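Local structure of magnesium and cobalt efflux protein CorC (Neisseria meningitidis serogroup B, 3OI8) at the interface of chains A and B. The protein probably takes part in transport of magnesium and cobalt ions, and is seen here as its N-terminal region plus a pair of CBS domains with an adenosine-binding pocket. Coordinates in Å, arbitrary orientation; residue numbers count along the deposited sequence, not the author numbering. Chains: chain A/B, Uncharacterized protein.

Contact 1: the interface of chains A and B. Residues chain A 28; chain B 32, 122, 125, 154-155.
A:Arg28, on helix 23-35 of the N-terminal region, runs across the chain boundary between B:Val32 of the matching helix and B:Leu125 of helix 121-131 in the second CBS domain. Apolar packing carries most of the contact. A:Arg28 is extended, with CG anti to the backbone N (chi1 -159°), which carries the guanidinium well beyond its own helix. B:Leu125 meets it at about a right angle and sets methyl CD1 over the centre of one guanidinium face, 3.6 Å from A:Arg28 CZ. B:Val32 reaches in from the opposite face, tip to tip with the arginine, its CG1 3.7 Å from A:Arg28 CD. B:Val32 CG2 is 3.8 Å from A:Arg28 NE. The flat group thus lies between B:Leu125, over its centre, and B:Val32, offset toward the rim, which would limit its tilt.

Polar contact is slight. The hydroxyl OG1 of B:Thr122 sits at the guanidinium edge, in its plane, and accepts a weak hydrogen bond from A:Arg28 NH2 (3.4 Å, 142° at the hydrogen). Near the other terminal nitrogen, the backbone O of B:Ile154 is 4.0 Å from A:Arg28 NH1, too long to count as a bond; at most it might weakly polarise that end of the guanidinium.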
loop_
_atom_site.group_PDB
_atom_site.type_symbol
_atom_site.label_atom_id
_atom_site.label_comp_id
_atom_site.label_asym_id
_atom_site.label_seq_id
_atom_site.Cartn_x
_atom_site.Cartn_y
_atom_site.Cartn_z
ATOM N N ARG A 28 12.574 2.540 -13.683
ATOM C CA ARG A 28 11.557 3.168 -12.853
ATOM C C ARG A 28 10.856 4.274 -13.646
ATOM O O ARG A 28 9.631 4.402 -13.594
ATOM C CB ARG A 28 12.185 3.710 -11.573
ATOM C CG ARG A 28 11.208 3.929 -10.439
ATOM C CD ARG A 28 11.922 4.406 -9.169
ATOM N NE ARG A 28 10.996 5.133 -8.306
ATOM C CZ ARG A 28 11.333 5.768 -7.190
ATOM N NH1 ARG A 28 10.398 6.405 -6.501
ATOM N NH2 ARG A 28 12.595 5.776 -6.763
ATOM N N VAL B 32 10.970 10.919 -9.112
ATOM C CA VAL B 32 11.852 9.770 -9.334
ATOM C C VAL B 32 13.276 10.193 -9.683
ATOM O O VAL B 32 14.230 9.457 -9.424
ATOM C CB VAL B 32 11.354 8.861 -10.459
ATOM C CG1 VAL B 32 12.345 7.743 -10.693
ATOM C CG2 VAL B 32 9.988 8.300 -10.137
ATOM N N THR B 122 15.528 3.231 -4.522
ATOM C CA THR B 122 15.255 2.582 -5.798
ATOM C C THR B 122 15.409 1.062 -5.687
ATOM O O THR B 122 14.529 0.325 -6.124
ATOM C CB THR B 122 16.129 3.152 -6.942
ATOM O OG1 THR B 122 15.785 4.527 -7.155
ATOM C CG2 THR B 122 15.883 2.384 -8.233
ATOM N N LEU B 125 12.613 -0.357 -3.300
ATOM C CA LEU B 125 11.334 -0.410 -3.997
ATOM C C LEU B 125 11.250 -1.679 -4.829
ATOM O O LEU B 125 10.223 -2.379 -4.843
ATOM C CB LEU B 125 11.180 0.797 -4.920
ATOM C CG LEU B 125 10.014 1.747 -4.644
ATOM C CD1 LEU B 125 9.924 2.800 -5.749
ATOM C CD2 LEU B 125 8.696 0.980 -4.514
ATOM N N ILE B 154 7.908 5.080 0.590
ATOM C CA ILE B 154 8.959 5.279 -0.410
ATOM C C ILE B 154 8.418 5.402 -1.842
ATOM O O ILE B 154 9.158 5.713 -2.771
ATOM C CB ILE B 154 10.042 4.172 -0.349
ATOM C CG1 ILE B 154 9.474 2.841 -0.832
ATOM C CG2 ILE B 154 10.641 4.063 1.070
ATOM C CD1 ILE B 154 10.515 1.782 -1.023
ATOM N N ILE B 155 7.123 5.163 -2.006
ATOM C CA ILE B 155 6.497 5.254 -3.315
ATOM C C ILE B 155 6.106 6.697 -3.644
ATOM O O ILE B 155 6.437 7.212 -4.715
ATOM C CB ILE B 155 5.255 4.366 -3.387
ATOM C CG1 ILE B 155 4.981 3.964 -4.834
ATOM C CG2 ILE B 155 4.064 5.076 -2.759
ATOM C CD1 ILE B 155 3.949 2.890 -4.965
#

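Contact 2: the interface of chains A and B. Residues chain A 59, 63, 67, 93-94, 97; chain B 94-95, 97-98.
The first CBS domains of the two chains meet here, A:Leu94 touching B:Leu94 and A:Met97 touching B:Met97 close to the two-fold axis. Helix 59-69 of chain A and the 3-10 helices 90-96 of both chains supply most of the surface. The contact is apolar throughout; no hydrogen bond or salt bridge crosses it. The leucine methyls are packed tightly, A:Leu94 CD2 lying 3.4 Å from B:Leu94 CD2, and B:Leu94 CD2 also meets A:Leu93 CB at 3.9 Å. On its other flank B:Leu94 faces A:Ile67, whose CD1 rests 3.6 Å from the backbone O of B:Leu94.

Both Met97 residues are selenomethionines, and they adopt different shapes. A:Met97 has CG anti to the backbone N (chi1 166°), whereas in B:Met97 it is anti to the carbonyl carbon (chi1 -78°); both chains also bend at chi2 and chi3, and A:Met97 CE abuts B:Met97 SE at 3.5 Å. The methyl CE of B:Met97 turns on to A:Ile59, 3.6 Å from its CD1. B:Phe98 lies alongside A:Thr63, the two side chains running in opposite directions, with ring atom CE2 3.9 Å from A:Thr63 CB. Within chain A, the hydroxyl A:Thr63 OG1 donates to A:Ile59 O at 3.0 Å.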
loop_
_atom_site.group_PDB
_atom_site.type_symbol
_atom_site.label_atom_id
_atom_site.label_comp_id
_atom_site.label_asym_id
_atom_site.label_seq_id
_atom_site.Cartn_x
_atom_site.Cartn_y
_atom_site.Cartn_z
ATOM N N ILE A 59 -21.327 -11.917 12.893
ATOM C CA ILE A 59 -19.904 -11.695 13.088
ATOM C C ILE A 59 -19.087 -12.958 12.781
ATOM O O ILE A 59 -18.012 -12.875 12.198
ATOM C CB ILE A 59 -19.584 -11.129 14.495
ATOM C CG1 ILE A 59 -18.113 -10.694 14.556
ATOM C CG2 ILE A 59 -19.968 -12.111 15.592
ATOM C CD1 ILE A 59 -17.798 -9.765 15.700
ATOM N N THR A 63 -16.328 -12.972 9.884
ATOM C CA THR A 63 -14.945 -13.192 10.280
ATOM C C THR A 63 -14.314 -14.378 9.535
ATOM O O THR A 63 -13.179 -14.289 9.067
ATOM C CB THR A 63 -14.800 -13.367 11.816
ATOM O OG1 THR A 63 -15.156 -12.140 12.470
ATOM C CG2 THR A 63 -13.367 -13.711 12.180
ATOM N N ILE A 67 -11.114 -14.142 6.900
ATOM C CA ILE A 67 -9.898 -14.927 7.081
ATOM C C ILE A 67 -9.632 -15.807 5.865
ATOM O O ILE A 67 -8.502 -15.892 5.371
ATOM C CB ILE A 67 -9.998 -15.794 8.337
ATOM C CG1 ILE A 67 -9.909 -14.911 9.584
ATOM C CG2 ILE A 67 -8.935 -16.911 8.323
ATOM C CD1 ILE A 67 -10.344 -15.619 10.851
ATOM N N LEU A 93 -12.714 -5.124 12.704
ATOM C CA LEU A 93 -13.428 -6.194 13.393
ATOM C C LEU A 93 -12.832 -6.480 14.787
ATOM O O LEU A 93 -13.516 -7.008 15.664
ATOM C CB LEU A 93 -13.421 -7.479 12.562
ATOM C CG LEU A 93 -14.336 -7.548 11.330
ATOM C CD1 LEU A 93 -14.032 -8.824 10.560
ATOM C CD2 LEU A 93 -15.800 -7.518 11.754
ATOM N N LEU A 94 -11.571 -6.122 14.988
ATOM C CA LEU A 94 -10.900 -6.435 16.247
ATOM C C LEU A 94 -11.514 -5.640 17.396
ATOM O O LEU A 94 -11.297 -5.950 18.565
ATOM C CB LEU A 94 -9.410 -6.131 16.151
ATOM C CG LEU A 94 -8.586 -6.993 15.197
ATOM C CD1 LEU A 94 -7.174 -6.443 15.124
ATOM C CD2 LEU A 94 -8.582 -8.447 15.644
HETATM N N MSE A 97 -13.348 -8.048 19.531
HETATM C CA MSE A 97 -12.632 -9.241 19.959
HETATM C C MSE A 97 -13.193 -9.798 21.266
HETATM O O MSE A 97 -13.366 -11.008 21.414
HETATM C CB MSE A 97 -11.150 -8.907 20.126
HETATM C CG MSE A 97 -10.330 -9.946 20.877
HETATM SE SE MSE A 97 -9.454 -11.245 19.730
HETATM C CE MSE A 97 -9.445 -10.224 18.050
ATOM N N LEU B 94 -7.375 -11.915 13.840
ATOM C CA LEU B 94 -8.753 -12.366 13.695
ATOM C C LEU B 94 -8.861 -13.872 13.890
ATOM O O LEU B 94 -9.947 -14.412 14.193
ATOM C CB LEU B 94 -9.289 -11.976 12.310
ATOM C CG LEU B 94 -9.597 -10.477 12.157
ATOM C CD1 LEU B 94 -10.208 -10.196 10.794
ATOM C CD2 LEU B 94 -10.534 -10.035 13.299
ATOM N N LYS B 95 -7.726 -14.542 13.713
ATOM C CA LYS B 95 -7.640 -15.982 13.894
ATOM C C LYS B 95 -8.097 -16.387 15.291
ATOM O O LYS B 95 -8.564 -17.507 15.498
ATOM C CB LYS B 95 -6.204 -16.452 13.652
ATOM C CG LYS B 95 -5.972 -17.922 13.956
ATOM C CD LYS B 95 -4.484 -18.253 13.956
ATOM C CE LYS B 95 -4.241 -19.724 14.261
ATOM N NZ LYS B 95 -2.791 -20.056 14.212
HETATM N N MSE B 97 -10.445 -14.576 17.170
HETATM C CA MSE B 97 -11.694 -13.864 17.510
HETATM C C MSE B 97 -12.629 -14.589 18.464
HETATM O O MSE B 97 -13.179 -13.986 19.391
HETATM C CB MSE B 97 -12.469 -13.505 16.247
HETATM C CG MSE B 97 -11.902 -12.299 15.537
HETATM SE SE MSE B 97 -12.462 -10.634 16.389
HETATM C CE MSE B 97 -14.379 -10.892 16.237
ATOM N N PHE B 98 -12.842 -15.874 18.239
ATOM C CA PHE B 98 -13.780 -16.599 19.100
ATOM C C PHE B 98 -13.082 -17.626 19.960
ATOM O O PHE B 98 -13.699 -18.553 20.480
ATOM C CB PHE B 98 -14.888 -17.213 18.255
ATOM C CG PHE B 98 -15.490 -16.238 17.311
ATOM C CD1 PHE B 98 -16.451 -15.341 17.748
ATOM C CD2 PHE B 98 -15.054 -16.170 16.003
ATOM C CE1 PHE B 98 -16.987 -14.414 16.882
ATOM C CE2 PHE B 98 -15.587 -15.245 15.135
ATOM C CZ PHE B 98 -16.550 -14.362 15.583
#

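Contact 3: the interface of chains A and B. Residues chain A 32-33, 35-36, 122; chain B 21-22, 24-25, 28.
A helix-to-helix interface of the N-terminal regions, extended by the second CBS domain, joins A:Val32, A:Ser36 and A:Thr122 to B:Thr25 and B:Arg28, and would tie the two chains of the deposited dimer together at this end. A:Val32 packs with both branches: CG1 is 3.9 Å from B:Arg28 CB, and CG2 lies over one face of the guanidinium, toward its rim. B:Arg28 bends at chi3 (71°), bringing its terminal NH2 up to the CG-CD2 side of the A:Phe35 ring; the fit is tighter than normal and its exact closeness doubtful. The two side chains meet at about a right angle, and the ring and guanidinium planes are inclined by 57°, so they do not stack flat. Methyl CG2 of B:Thr25 packs at 3.7 Å against A:Ser36 CB. Farther out, A:Leu33 CD2 touches the ring of B:Phe21.

The carboxylate of B:Asp22 caps the start of helix 23-34. Its OD1 accepts from B:Thr25 N at 2.9 Å, nearly along the C-O axis, and from the B:Thr25 hydroxyl, which approaches from above the carboxylate plane. Polar linkage across the boundary runs through water 1, 2.6 Å from the hydroxyl A:Thr122 OG1. On the chain B side water 1 is 2.7 Å from B:Asp22 OD2. It also lies 3.0 Å from B:Asp24 OD2.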
loop_
_atom_site.group_PDB
_atom_site.type_symbol
_atom_site.label_atom_id
_atom_site.label_comp_id
_atom_site.label_asym_id
_atom_site.label_seq_id
_atom_site.Cartn_x
_atom_site.Cartn_y
_atom_site.Cartn_z
ATOM N N VAL A 32 6.840 4.528 -14.872
ATOM C CA VAL A 32 5.982 5.684 -14.628
ATOM C C VAL A 32 5.322 6.139 -15.916
ATOM O O VAL A 32 4.137 6.465 -15.949
ATOM C CB VAL A 32 6.768 6.859 -14.035
ATOM C CG1 VAL A 32 5.972 8.152 -14.190
ATOM C CG2 VAL A 32 7.092 6.581 -12.572
ATOM N N LEU A 33 6.102 6.139 -16.985
ATOM C CA LEU A 33 5.602 6.515 -18.293
ATOM C C LEU A 33 4.480 5.608 -18.765
ATOM O O LEU A 33 3.483 6.082 -19.308
ATOM C CB LEU A 33 6.733 6.471 -19.309
ATOM C CG LEU A 33 7.263 7.851 -19.671
ATOM C CD1 LEU A 33 8.422 7.708 -20.641
ATOM C CD2 LEU A 33 6.147 8.667 -20.274
ATOM N N PHE A 35 2.639 3.707 -16.842
ATOM C CA PHE A 35 1.573 3.857 -15.860
ATOM C C PHE A 35 0.638 5.011 -16.232
ATOM O O PHE A 35 -0.572 4.950 -15.993
ATOM C CB PHE A 35 2.208 4.090 -14.487
ATOM C CG PHE A 35 1.233 4.130 -13.343
ATOM C CD1 PHE A 35 0.853 2.959 -12.695
ATOM C CD2 PHE A 35 0.754 5.344 -12.868
ATOM C CE1 PHE A 35 -0.024 2.999 -11.609
ATOM C CE2 PHE A 35 -0.127 5.398 -11.776
ATOM C CZ PHE A 35 -0.508 4.228 -11.145
ATOM N N SER A 36 1.205 6.043 -16.851
ATOM C CA SER A 36 0.473 7.265 -17.179
ATOM C C SER A 36 -0.567 7.026 -18.265
ATOM O O SER A 36 -1.440 7.862 -18.492
ATOM C CB SER A 36 1.445 8.349 -17.653
ATOM O OG SER A 36 1.843 8.107 -18.995
ATOM N N THR A 122 -2.961 7.542 -12.492
ATOM C CA THR A 122 -2.174 8.589 -11.835
ATOM C C THR A 122 -3.047 9.458 -10.930
ATOM O O THR A 122 -2.644 9.798 -9.822
ATOM C CB THR A 122 -1.441 9.501 -12.844
ATOM O OG1 THR A 122 -2.378 9.985 -13.813
ATOM C CG2 THR A 122 -0.326 8.742 -13.549
ATOM N N PHE B 21 2.165 13.601 -21.587
ATOM C CA PHE B 21 1.611 13.153 -20.322
ATOM C C PHE B 21 1.166 14.367 -19.510
ATOM O O PHE B 21 1.562 15.496 -19.795
ATOM C CB PHE B 21 2.634 12.318 -19.532
ATOM C CG PHE B 21 4.007 12.943 -19.469
ATOM C CD1 PHE B 21 5.012 12.531 -20.332
ATOM C CD2 PHE B 21 4.290 13.944 -18.549
ATOM C CE1 PHE B 21 6.281 13.112 -20.280
ATOM C CE2 PHE B 21 5.551 14.523 -18.485
ATOM C CZ PHE B 21 6.549 14.108 -19.362
ATOM N N ASP B 22 0.357 14.119 -18.490
ATOM C CA ASP B 22 -0.240 15.180 -17.683
ATOM C C ASP B 22 0.624 15.588 -16.489
ATOM O O ASP B 22 1.618 14.928 -16.165
ATOM C CB ASP B 22 -1.632 14.748 -17.191
ATOM C CG ASP B 22 -1.586 13.507 -16.305
ATOM O OD1 ASP B 22 -0.551 13.271 -15.646
ATOM O OD2 ASP B 22 -2.592 12.767 -16.265
ATOM N N ASP B 24 0.329 15.329 -13.347
ATOM C CA ASP B 24 0.506 14.324 -12.298
ATOM C C ASP B 24 1.685 13.405 -12.621
ATOM O O ASP B 24 2.492 13.089 -11.759
ATOM C CB ASP B 24 -0.767 13.486 -12.127
ATOM C CG ASP B 24 -1.825 14.182 -11.274
ATOM O OD1 ASP B 24 -1.445 14.884 -10.312
ATOM O OD2 ASP B 24 -3.036 14.017 -11.560
ATOM N N THR B 25 1.759 12.976 -13.876
ATOM C CA THR B 25 2.850 12.128 -14.340
ATOM C C THR B 25 4.183 12.860 -14.263
ATOM O O THR B 25 5.195 12.299 -13.837
ATOM C CB THR B 25 2.604 11.657 -15.778
ATOM O OG1 THR B 25 1.431 10.829 -15.816
ATOM C CG2 THR B 25 3.793 10.867 -16.277
ATOM N N ARG B 28 5.431 12.752 -10.801
ATOM C CA ARG B 28 6.018 11.443 -10.507
ATOM C C ARG B 28 7.415 11.309 -11.114
ATOM O O ARG B 28 8.342 10.835 -10.465
ATOM C CB ARG B 28 5.127 10.319 -11.033
ATOM C CG ARG B 28 3.708 10.332 -10.461
ATOM C CD ARG B 28 2.990 8.999 -10.722
ATOM N NE ARG B 28 3.535 7.921 -9.904
ATOM C CZ ARG B 28 3.688 6.671 -10.327
ATOM N NH1 ARG B 28 4.185 5.744 -9.520
ATOM N NH2 ARG B 28 3.338 6.345 -11.562
HETATM O O HOH W 1 -3.724 12.217 -13.906
#

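Contacts 1 and 3 are neighbours, their C-alpha centres about 14 Å apart. They draw on the same elements with the chains exchanged: Arg28 and Val32 of the second helix of the N-terminal region (23-35 in chain A, 23-34 in chain B) and Thr122 of the second CBS domain. The copies are not identical, since Arg28 is extended in contact 1 and bent in contact 3. Contact 2 joins the first CBS domains; its C-alpha centre is about 35 Å from that of contact 1 and about 40 Å from that of contact 3. The chains therefore meet at two separated ends, consistent with a two-fold dimer, although the structure alone does not show that this is the biological assembly.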